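Local atomic coordinates of cell surface protein (Putative S-layer protein) (PDB entry 5NJL), a protein that mediates cell adhesion in vitro and is probably a component of the S-layer on the bacterial cell wall. Residues I248-I262 with L274-K288. Numbering follows the deposited sequence.
Sequences ISSKDSETGKYKFTI and LTVESTNEKDLKDAK. With SO4 (sulfate ion), chain T.
Y258, F260 and I262 pair with S278, V276 and L274 in an antiparallel beta hairpin, and helix 281-291 packs back over the face that carries these residues. The hairpin supplies the two inner strands of a four-stranded mixed sheet, between strands 215-219 and 243-245.

Six backbone hydrogen bonds join the strands. The bond from V276 N to F260 O is 2.8 Å and nearly straight. K259 with E277 and T261 with T275 are the non-hydrogen-bonded pairs between them.

The apolar core centres on F260. Its CG sits between the backbone N and the carbonyl carbon (chi1 76°), which lays the ring between strand and helix. K288 CB covers one face in a CH-pi contact, 3.9 Å from the ring centroid. V276 CG2 lies over the opposite face, 4.3 Å from the centroid. L284 CD2 approaches F260 CD1 obliquely at 3.5 Å, and I245 of strand 243-245 also touches F260. K288 CE runs on to I248, while its NZ forms a salt bridge with E292.

On the opposite face of the sheet, that of K259 and E277, these two side chains run side by side. K257, just before the strand, makes a long salt bridge from NZ to E277 OE1 (3.9 Å).

At the helix start, N280 is the N-cap, and its OD1 accepts from D283 N at 2.9 Å. N280 ND2 and T279 OG1 both bind a sulfate, probably from the crystallisation liquor.

The extended E281 side chain reaches the Y258 ring. The carboxylate and ring planes are 36° apart, and E281 OE2 lies over one face, 3.2 Å from Y258 CE2.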
# COMPACT_ATOMS: atom_id res chain seq x y z
N ILE A 248 22.24 -20.09 -5.19
CA ILE A 248 23.12 -19.99 -4.02
C ILE A 248 22.41 -19.69 -2.68
O ILE A 248 22.46 -20.50 -1.75
CB ILE A 248 24.28 -18.96 -4.26
CG1 ILE A 248 24.83 -18.98 -5.72
CG2 ILE A 248 25.43 -19.18 -3.28
CD1 ILE A 248 25.53 -20.26 -6.15
N SER A 249 21.76 -18.53 -2.60
CA SER A 249 21.12 -18.08 -1.37
C SER A 249 19.90 -17.18 -1.60
O SER A 249 19.58 -16.83 -2.73
CB SER A 249 22.14 -17.30 -0.51
OG SER A 249 22.19 -15.93 -0.88
N SER A 250 19.27 -16.83 -0.48
CA SER A 250 18.21 -15.81 -0.39
C SER A 250 18.76 -14.49 0.19
O SER A 250 18.02 -13.50 0.28
CB SER A 250 17.08 -16.33 0.51
OG SER A 250 16.07 -15.36 0.71
N LYS A 251 20.04 -14.49 0.59
CA LYS A 251 20.71 -13.35 1.25
C LYS A 251 20.09 -12.90 2.59
O LYS A 251 20.32 -11.77 3.02
CB LYS A 251 20.84 -12.15 0.28
CG LYS A 251 21.33 -12.52 -1.11
CD LYS A 251 22.18 -11.41 -1.74
CE LYS A 251 23.61 -11.44 -1.24
NZ LYS A 251 24.45 -10.39 -1.88
N ASP A 252 19.35 -13.80 3.25
CA ASP A 252 18.60 -13.51 4.49
C ASP A 252 17.39 -12.63 4.20
O ASP A 252 17.32 -11.98 3.15
CB ASP A 252 19.51 -12.85 5.55
CG ASP A 252 19.09 -13.18 6.98
OD1 ASP A 252 17.88 -13.15 7.29
OD2 ASP A 252 20.00 -13.45 7.80
N SER A 253 16.42 -12.63 5.12
CA SER A 253 15.28 -11.72 5.06
C SER A 253 15.16 -10.98 6.41
O SER A 253 15.96 -10.08 6.69
CB SER A 253 14.00 -12.49 4.68
OG SER A 253 13.71 -13.52 5.61
N GLU A 254 14.17 -11.34 7.24
CA GLU A 254 14.04 -10.82 8.60
C GLU A 254 13.82 -12.02 9.55
O GLU A 254 13.02 -11.94 10.48
CB GLU A 254 12.86 -9.84 8.68
CG GLU A 254 12.95 -8.68 7.71
CD GLU A 254 11.73 -7.77 7.74
OE1 GLU A 254 11.91 -6.53 7.78
OE2 GLU A 254 10.59 -8.28 7.72
N THR A 255 14.53 -13.12 9.25
CA THR A 255 14.45 -14.38 10.01
C THR A 255 15.82 -14.99 10.38
O THR A 255 15.89 -15.82 11.30
CB THR A 255 13.67 -15.47 9.22
OG1 THR A 255 12.57 -14.88 8.52
CG2 THR A 255 13.15 -16.59 10.15
N GLY A 256 16.89 -14.60 9.68
CA GLY A 256 18.17 -15.30 9.73
C GLY A 256 18.33 -16.25 8.55
O GLY A 256 19.38 -16.26 7.90
N LYS A 257 17.27 -17.03 8.29
CA LYS A 257 17.29 -18.12 7.31
C LYS A 257 17.58 -17.68 5.87
O LYS A 257 16.92 -16.79 5.35
CB LYS A 257 15.96 -18.91 7.36
CG LYS A 257 15.87 -19.80 8.59
CD LYS A 257 14.49 -20.39 8.83
CE LYS A 257 14.57 -21.56 9.80
NZ LYS A 257 13.25 -21.99 10.34
N TYR A 258 18.58 -18.32 5.26
CA TYR A 258 18.83 -18.24 3.82
C TYR A 258 18.06 -19.42 3.19
O TYR A 258 17.57 -20.29 3.93
CB TYR A 258 20.33 -18.36 3.54
CG TYR A 258 21.16 -17.24 4.15
CD1 TYR A 258 21.48 -17.24 5.51
CD2 TYR A 258 21.63 -16.19 3.36
CE1 TYR A 258 22.25 -16.21 6.07
CE2 TYR A 258 22.39 -15.16 3.91
CZ TYR A 258 22.70 -15.17 5.26
OH TYR A 258 23.46 -14.15 5.78
N LYS A 259 17.93 -19.46 1.85
CA LYS A 259 17.32 -20.62 1.15
C LYS A 259 17.61 -20.75 -0.34
O LYS A 259 18.00 -19.78 -0.99
CB LYS A 259 15.80 -20.73 1.40
CG LYS A 259 14.96 -19.47 1.22
CD LYS A 259 13.70 -19.60 2.08
CE LYS A 259 12.81 -18.36 2.05
NZ LYS A 259 11.81 -18.42 0.94
N PHE A 260 17.48 -21.98 -0.83
CA PHE A 260 17.41 -22.28 -2.26
C PHE A 260 16.28 -23.29 -2.53
O PHE A 260 15.71 -23.88 -1.60
CB PHE A 260 18.76 -22.74 -2.83
CG PHE A 260 19.14 -24.17 -2.49
CD1 PHE A 260 19.68 -24.49 -1.24
CD2 PHE A 260 18.99 -25.20 -3.43
CE1 PHE A 260 20.05 -25.80 -0.93
CE2 PHE A 260 19.35 -26.50 -3.12
CZ PHE A 260 19.88 -26.81 -1.86
N THR A 261 15.92 -23.44 -3.80
CA THR A 261 14.81 -24.31 -4.18
C THR A 261 15.31 -25.34 -5.17
O THR A 261 16.21 -25.06 -5.97
CB THR A 261 13.63 -23.53 -4.81
OG1 THR A 261 14.10 -22.81 -5.95
CG2 THR A 261 13.03 -22.58 -3.81
N ILE A 262 14.73 -26.53 -5.10
CA ILE A 262 14.96 -27.56 -6.11
C ILE A 262 13.59 -27.92 -6.62
O ILE A 262 12.73 -28.34 -5.85
CB ILE A 262 15.59 -28.87 -5.54
CG1 ILE A 262 16.67 -28.55 -4.51
CG2 ILE A 262 16.12 -29.75 -6.67
CD1 ILE A 262 16.85 -29.64 -3.48
N LEU A 274 11.01 -28.17 -3.59
CA LEU A 274 11.52 -28.34 -2.27
C LEU A 274 12.33 -27.09 -1.95
O LEU A 274 13.26 -26.75 -2.67
CB LEU A 274 12.42 -29.58 -2.26
CG LEU A 274 12.88 -30.12 -0.92
CD1 LEU A 274 11.74 -30.21 0.09
CD2 LEU A 274 13.53 -31.49 -1.15
N THR A 275 11.95 -26.41 -0.87
CA THR A 275 12.72 -25.29 -0.36
C THR A 275 13.69 -25.82 0.70
O THR A 275 13.30 -26.51 1.63
CB THR A 275 11.77 -24.22 0.23
OG1 THR A 275 10.88 -23.79 -0.81
CG2 THR A 275 12.54 -23.03 0.75
N VAL A 276 14.98 -25.52 0.52
CA VAL A 276 16.01 -25.91 1.48
C VAL A 276 16.54 -24.65 2.18
O VAL A 276 17.24 -23.84 1.56
CB VAL A 276 17.16 -26.65 0.78
CG1 VAL A 276 18.19 -27.13 1.81
CG2 VAL A 276 16.62 -27.81 -0.06
N GLU A 277 16.21 -24.50 3.47
CA GLU A 277 16.54 -23.29 4.23
C GLU A 277 17.34 -23.56 5.50
O GLU A 277 17.15 -24.58 6.17
CB GLU A 277 15.27 -22.49 4.55
CG GLU A 277 14.40 -23.02 5.68
CD GLU A 277 13.09 -22.27 5.81
OE1 GLU A 277 12.27 -22.66 6.66
OE2 GLU A 277 12.87 -21.29 5.06
N SER A 278 18.22 -22.60 5.81
CA SER A 278 19.17 -22.70 6.92
C SER A 278 19.68 -21.31 7.35
O SER A 278 20.06 -20.49 6.50
CB SER A 278 20.36 -23.55 6.50
OG SER A 278 21.20 -23.85 7.60
N THR A 279 19.72 -21.08 8.67
CA THR A 279 20.44 -19.92 9.24
C THR A 279 21.94 -19.99 8.89
O THR A 279 22.55 -18.99 8.52
CB THR A 279 20.25 -19.82 10.77
OG1 THR A 279 20.53 -21.08 11.38
CG2 THR A 279 18.82 -19.42 11.12
N ASN A 280 22.51 -21.19 8.99
CA ASN A 280 23.88 -21.45 8.56
C ASN A 280 23.97 -21.41 7.03
O ASN A 280 23.24 -22.14 6.36
CB ASN A 280 24.35 -22.82 9.07
CG ASN A 280 25.85 -23.03 8.92
OD1 ASN A 280 26.40 -22.96 7.82
ND2 ASN A 280 26.51 -23.32 10.04
N GLU A 281 24.87 -20.59 6.50
CA GLU A 281 25.01 -20.40 5.04
C GLU A 281 26.07 -21.29 4.38
O GLU A 281 26.06 -21.46 3.16
CB GLU A 281 25.28 -18.91 4.74
CG GLU A 281 25.26 -18.55 3.26
CD GLU A 281 25.04 -17.07 3.00
OE1 GLU A 281 24.54 -16.73 1.91
OE2 GLU A 281 25.35 -16.25 3.89
N LYS A 282 27.00 -21.83 5.16
CA LYS A 282 27.97 -22.81 4.64
C LYS A 282 27.28 -24.16 4.41
O LYS A 282 27.45 -24.75 3.34
CB LYS A 282 29.16 -22.97 5.60
CG LYS A 282 30.21 -23.96 5.11
CD LYS A 282 31.53 -23.81 5.85
CE LYS A 282 32.58 -24.76 5.28
NZ LYS A 282 33.93 -24.48 5.83
N ASP A 283 26.52 -24.62 5.40
CA ASP A 283 25.81 -25.91 5.36
C ASP A 283 24.83 -26.00 4.19
O ASP A 283 24.73 -27.03 3.52
CB ASP A 283 25.02 -26.15 6.67
CG ASP A 283 25.92 -26.28 7.90
OD1 ASP A 283 27.15 -26.48 7.75
OD2 ASP A 283 25.38 -26.18 9.02
N LEU A 284 24.10 -24.90 3.98
CA LEU A 284 23.16 -24.77 2.88
C LEU A 284 23.86 -24.87 1.52
O LEU A 284 23.39 -25.60 0.64
CB LEU A 284 22.41 -23.45 3.02
CG LEU A 284 21.20 -23.15 2.12
CD1 LEU A 284 20.16 -22.36 2.91
CD2 LEU A 284 21.61 -22.41 0.85
N LYS A 285 24.99 -24.18 1.36
CA LYS A 285 25.77 -24.24 0.11
C LYS A 285 26.49 -25.58 -0.10
O LYS A 285 26.80 -25.94 -1.24
CB LYS A 285 26.76 -23.07 0.02
CG LYS A 285 27.61 -23.05 -1.25
CD LYS A 285 28.03 -21.64 -1.64
CE LYS A 285 29.28 -21.61 -2.51
NZ LYS A 285 29.70 -20.21 -2.80
N ASP A 286 26.79 -26.29 0.99
CA ASP A 286 27.35 -27.66 0.91
C ASP A 286 26.29 -28.67 0.46
O ASP A 286 26.53 -29.46 -0.46
CB ASP A 286 27.94 -28.09 2.26
CG ASP A 286 29.20 -27.33 2.63
OD1 ASP A 286 30.10 -27.19 1.78
OD2 ASP A 286 29.29 -26.87 3.79
N ALA A 287 25.13 -28.65 1.11
CA ALA A 287 23.96 -29.44 0.67
C ALA A 287 23.70 -29.20 -0.81
O ALA A 287 23.66 -30.13 -1.61
CB ALA A 287 22.73 -29.06 1.48
N LYS A 288 23.57 -27.92 -1.17
CA LYS A 288 23.36 -27.50 -2.55
C LYS A 288 24.35 -28.11 -3.54
O LYS A 288 23.95 -28.66 -4.56
CB LYS A 288 23.40 -25.97 -2.66
CG LYS A 288 23.09 -25.47 -4.05
CD LYS A 288 22.89 -23.96 -4.07
CE LYS A 288 22.49 -23.52 -5.46
NZ LYS A 288 23.48 -23.86 -6.51
S SO4 T . 24.16 -21.43 12.74
O1 SO4 T . 25.31 -22.26 12.29
O2 SO4 T . 23.58 -20.74 11.57
O3 SO4 T . 23.13 -22.28 13.38
O4 SO4 T . 24.63 -20.42 13.72